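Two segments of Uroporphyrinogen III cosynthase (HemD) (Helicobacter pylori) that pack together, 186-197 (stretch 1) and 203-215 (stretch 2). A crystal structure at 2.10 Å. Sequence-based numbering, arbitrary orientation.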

# COMPACT_ATOMS: atom_id res chain seq x y z
N TYR A 186 -18.62 -15.58 -9.39
CA TYR A 186 -17.99 -14.79 -8.34
C TYR A 186 -18.65 -13.42 -8.34
O TYR A 186 -19.15 -12.97 -9.39
CB TYR A 186 -16.49 -14.58 -8.59
CG TYR A 186 -15.58 -15.78 -8.45
CD1 TYR A 186 -15.91 -16.90 -7.67
CD2 TYR A 186 -14.34 -15.78 -9.09
CE1 TYR A 186 -15.03 -17.98 -7.55
CE2 TYR A 186 -13.46 -16.84 -8.98
CZ TYR A 186 -13.80 -17.94 -8.21
OH TYR A 186 -12.89 -18.97 -8.12
N THR A 187 -18.65 -12.76 -7.19
CA THR A 187 -19.00 -11.34 -7.12
C THR A 187 -17.81 -10.56 -6.57
O THR A 187 -17.36 -10.82 -5.46
CB THR A 187 -20.26 -11.11 -6.25
OG1 THR A 187 -21.36 -11.82 -6.83
CG2 THR A 187 -20.59 -9.65 -6.14
N ALA A 188 -17.31 -9.60 -7.35
CA ALA A 188 -16.20 -8.75 -6.94
C ALA A 188 -16.70 -7.53 -6.16
O ALA A 188 -17.73 -6.91 -6.51
CB ALA A 188 -15.38 -8.28 -8.15
N ILE A 189 -15.96 -7.20 -5.11
CA ILE A 189 -16.13 -5.97 -4.39
C ILE A 189 -14.84 -5.17 -4.47
O ILE A 189 -13.75 -5.72 -4.29
CB ILE A 189 -16.53 -6.25 -2.92
CG1 ILE A 189 -17.94 -6.89 -2.89
CG2 ILE A 189 -16.42 -4.98 -2.06
CD1 ILE A 189 -18.54 -7.07 -1.52
N SER A 190 -14.97 -3.87 -4.73
CA SER A 190 -13.82 -2.99 -4.79
C SER A 190 -13.86 -2.01 -3.65
O SER A 190 -14.92 -1.46 -3.34
CB SER A 190 -13.84 -2.21 -6.11
OG SER A 190 -13.62 -3.09 -7.20
N ILE A 191 -12.70 -1.77 -3.04
CA ILE A 191 -12.60 -0.78 -1.96
C ILE A 191 -12.94 0.65 -2.43
O ILE A 191 -13.53 1.44 -1.68
CB ILE A 191 -11.20 -0.82 -1.27
CG1 ILE A 191 -11.23 -0.08 0.08
CG2 ILE A 191 -10.12 -0.29 -2.23
CD1 ILE A 191 -10.16 -0.56 1.12
N GLY A 192 -12.57 0.97 -3.67
CA GLY A 192 -12.82 2.30 -4.24
C GLY A 192 -12.73 2.21 -5.75
O GLY A 192 -12.44 1.12 -6.28
N ASN A 193 -12.96 3.33 -6.44
CA ASN A 193 -13.10 3.28 -7.91
C ASN A 193 -11.82 3.00 -8.67
O ASN A 193 -11.86 2.47 -9.77
CB ASN A 193 -13.88 4.49 -8.49
CG ASN A 193 -13.24 5.86 -8.18
OD1 ASN A 193 -12.05 5.99 -7.81
ND2 ASN A 193 -14.03 6.91 -8.35
N THR A 194 -10.66 3.32 -8.10
CA THR A 194 -9.43 3.01 -8.81
C THR A 194 -9.30 1.50 -8.99
O THR A 194 -8.96 1.02 -10.07
CB THR A 194 -8.17 3.60 -8.15
OG1 THR A 194 -8.01 3.03 -6.86
CG2 THR A 194 -8.28 5.11 -8.01
N THR A 195 -9.62 0.75 -7.94
CA THR A 195 -9.65 -0.72 -8.01
C THR A 195 -10.75 -1.19 -8.97
O THR A 195 -10.51 -2.00 -9.87
CB THR A 195 -9.89 -1.33 -6.63
OG1 THR A 195 -8.74 -1.09 -5.82
CG2 THR A 195 -10.17 -2.86 -6.73
N ALA A 196 -11.95 -0.64 -8.79
CA ALA A 196 -13.10 -1.02 -9.59
C ALA A 196 -12.89 -0.75 -11.08
O ALA A 196 -13.27 -1.57 -11.91
CB ALA A 196 -14.35 -0.33 -9.08
N LEU A 197 -12.29 0.39 -11.41
CA LEU A 197 -12.10 0.77 -12.81
C LEU A 197 -10.98 -0.04 -13.47
O LEU A 197 -11.01 -0.29 -14.69
CB LEU A 197 -11.89 2.29 -12.95
CG LEU A 197 -13.13 3.13 -12.58
CD1 LEU A 197 -12.83 4.63 -12.54
CD2 LEU A 197 -14.27 2.85 -13.54
N GLY A 203 -12.69 -6.24 -17.94
CA GLY A 203 -13.99 -6.86 -18.23
C GLY A 203 -14.73 -7.40 -17.01
O GLY A 203 -15.69 -8.16 -17.14
N ILE A 204 -14.29 -6.99 -15.82
CA ILE A 204 -14.89 -7.51 -14.60
C ILE A 204 -15.69 -6.46 -13.82
O ILE A 204 -15.14 -5.47 -13.34
CB ILE A 204 -13.84 -8.17 -13.70
CG1 ILE A 204 -13.31 -9.42 -14.41
CG2 ILE A 204 -14.44 -8.55 -12.36
CD1 ILE A 204 -11.89 -9.76 -14.07
N PRO A 205 -17.00 -6.70 -13.67
CA PRO A 205 -17.83 -5.79 -12.88
C PRO A 205 -17.58 -5.99 -11.38
O PRO A 205 -17.18 -7.08 -10.94
CB PRO A 205 -19.26 -6.21 -13.23
CG PRO A 205 -19.14 -7.70 -13.57
CD PRO A 205 -17.78 -7.81 -14.26
N SER A 206 -17.81 -4.95 -10.59
CA SER A 206 -17.73 -5.07 -9.15
C SER A 206 -18.60 -4.00 -8.51
O SER A 206 -18.89 -2.98 -9.13
CB SER A 206 -16.29 -4.90 -8.67
OG SER A 206 -15.82 -3.60 -8.97
N TYR A 207 -19.00 -4.26 -7.27
CA TYR A 207 -19.65 -3.26 -6.45
C TYR A 207 -18.60 -2.56 -5.63
O TYR A 207 -17.58 -3.16 -5.25
CB TYR A 207 -20.68 -3.90 -5.52
CG TYR A 207 -21.84 -4.58 -6.23
CD1 TYR A 207 -22.87 -3.83 -6.81
CD2 TYR A 207 -21.92 -5.98 -6.27
CE1 TYR A 207 -23.96 -4.46 -7.45
CE2 TYR A 207 -23.01 -6.63 -6.91
CZ TYR A 207 -24.01 -5.86 -7.50
OH TYR A 207 -25.06 -6.49 -8.12
N ILE A 208 -18.84 -1.29 -5.33
CA ILE A 208 -17.84 -0.49 -4.63
C ILE A 208 -18.33 -0.16 -3.24
O ILE A 208 -19.47 0.28 -3.06
CB ILE A 208 -17.56 0.82 -5.41
CG1 ILE A 208 -17.15 0.51 -6.86
CG2 ILE A 208 -16.52 1.68 -4.69
CD1 ILE A 208 -17.12 1.74 -7.80
N ALA A 209 -17.47 -0.35 -2.24
CA ALA A 209 -17.73 0.11 -0.87
C ALA A 209 -18.14 1.59 -0.78
O ALA A 209 -17.71 2.42 -1.60
CB ALA A 209 -16.50 -0.16 0.04
N LYS A 210 -18.98 1.93 0.21
CA LYS A 210 -19.51 3.30 0.33
C LYS A 210 -18.47 4.32 0.79
O LYS A 210 -18.64 5.52 0.57
CB LYS A 210 -20.75 3.33 1.23
CG LYS A 210 -21.93 2.56 0.62
CD LYS A 210 -22.99 2.31 1.65
CE LYS A 210 -24.19 1.53 1.06
NZ LYS A 210 -24.83 2.35 -0.01
N LYS A 211 -17.44 3.83 1.46
CA LYS A 211 -16.24 4.57 1.88
C LYS A 211 -15.10 3.60 1.60
O LYS A 211 -15.31 2.38 1.68
CB LYS A 211 -16.24 4.83 3.40
CG LYS A 211 -17.16 5.94 3.84
CD LYS A 211 -16.93 6.37 5.30
CE LYS A 211 -17.96 7.42 5.69
NZ LYS A 211 -17.73 8.04 7.02
N PRO A 212 -13.90 4.13 1.29
CA PRO A 212 -12.80 3.20 1.00
C PRO A 212 -12.11 2.69 2.27
O PRO A 212 -10.95 3.02 2.55
CB PRO A 212 -11.86 4.02 0.11
CG PRO A 212 -12.11 5.46 0.52
CD PRO A 212 -13.54 5.53 1.02
N SER A 213 -12.83 1.87 3.03
CA SER A 213 -12.29 1.24 4.23
C SER A 213 -12.59 -0.25 4.18
O SER A 213 -13.49 -0.68 3.45
CB SER A 213 -12.91 1.87 5.47
OG SER A 213 -14.27 1.49 5.60
N LEU A 214 -11.82 -1.04 4.93
CA LEU A 214 -12.06 -2.47 5.04
C LEU A 214 -13.43 -2.72 5.66
O LEU A 214 -14.14 -3.64 5.24
CB LEU A 214 -10.97 -3.16 5.89
CG LEU A 214 -9.52 -3.02 5.40
CD1 LEU A 214 -8.59 -3.78 6.36
CD2 LEU A 214 -9.38 -3.54 3.98
N GLU A 215 -13.79 -1.89 6.64
CA GLU A 215 -15.08 -1.99 7.31
C GLU A 215 -16.25 -1.86 6.34
O GLU A 215 -17.18 -2.67 6.37
CB GLU A 215 -15.19 -0.96 8.44
CG GLU A 215 -14.21 -1.20 9.61
CD GLU A 215 -12.83 -0.52 9.44
OE1 GLU A 215 -12.46 -0.09 8.33
OE2 GLU A 215 -12.11 -0.43 10.46
O HOH W 1 -18.42 -9.21 -10.05
O HOH W 2 -15.12 3.75 -1.60
O HOH W 3 -15.34 -3.15 -11.77

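The two stretches pair through a short parallel β ladder. Strand 187-190 runs beside the strand that includes Tyr207 and Ile208, with 32° between their N-to-C directions and a closest axial approach of 4.4 Å. The register places Ile189 opposite Tyr207 and Ser190 opposite Ile208, with CA-CA separations of 4.9 and 4.7 Å. Three backbone hydrogen bonds hold it: Tyr207 N donates to Ala188 O at 3.0 Å, Ser190 N to Tyr207 O at 2.8 Å, and Ala209 N to Ser190 O at 3.0 Å. The alternation is that expected of parallel strands, in which one residue uses both its N and its O to reach two residues of the partner; here Ser190 and Tyr207 both do so. Each of the three acceptor carbonyls also receives a CA-H...O contact, from Ser206 CA to Ala188 O (3.2 Å), from Ile189 CA to Tyr207 O (3.3 Å) and from Ile208 CA to Ser190 O (3.3 Å).

Water fills in at the two ends of the ladder. Before it, water 1 accepts from Ala188 N at 2.9 Å and donates to Pro205 O at 2.6 Å, linking the backbones where no direct bond joins these two atoms. Beyond it, water 2 donates to both Ile191 O (2.8 Å) and Ala209 O (2.9 Å), and Ile191 O is approached as well by Pro212 CA at 3.3 Å in a further CA-H...O contact.

After Ser190 the first stretch turns through Ile191 and Gly192, the latter at the N-cap position, into a helix that runs back nearly antiparallel to the second strand, 171° between their directions. The helix lies over the sheet face that carries Ala188, Ser190, Ser206 and Ile208. There Ala196, whose CA-to-CB bond points toward the second stretch, brings its CB to 3.7 Å from Ile208 CG1 and 3.6 Å from Ser206 OG. The small methyl thus meets an apolar branch and a hydroxyl at once. On the same face Ser190 OG donates to Ser206 OG at 2.9 Å, a polar link between the strands beneath the helix. Ser206 OG in turn donates to water 3 at 2.9 Å; this water donates to Ala196 O (2.6 Å) and Ile204 O (2.8 Å), so that it ties the helix backbone to the second stretch.

The other face of the sheet, with Ile189 and Tyr207, is more sparsely engaged. Thr187 CG2 sits at the edge of the Tyr207 ring, 3.9 Å from CD2 of Tyr207.

Ile191 has the largest area covered by the opposing stretch, 99 Å². Its CA-to-CB bond points sideways, but with chi1 and chi2 both t the end of the side chain comes nearer, and Ile191 CG1 lies 4.1 Å from Pro212 CB while Ile191 CD1 reaches 4.2 Å from Leu214 CD2. This apolar contact carries the packing past the last β bridge to the start of the second helix.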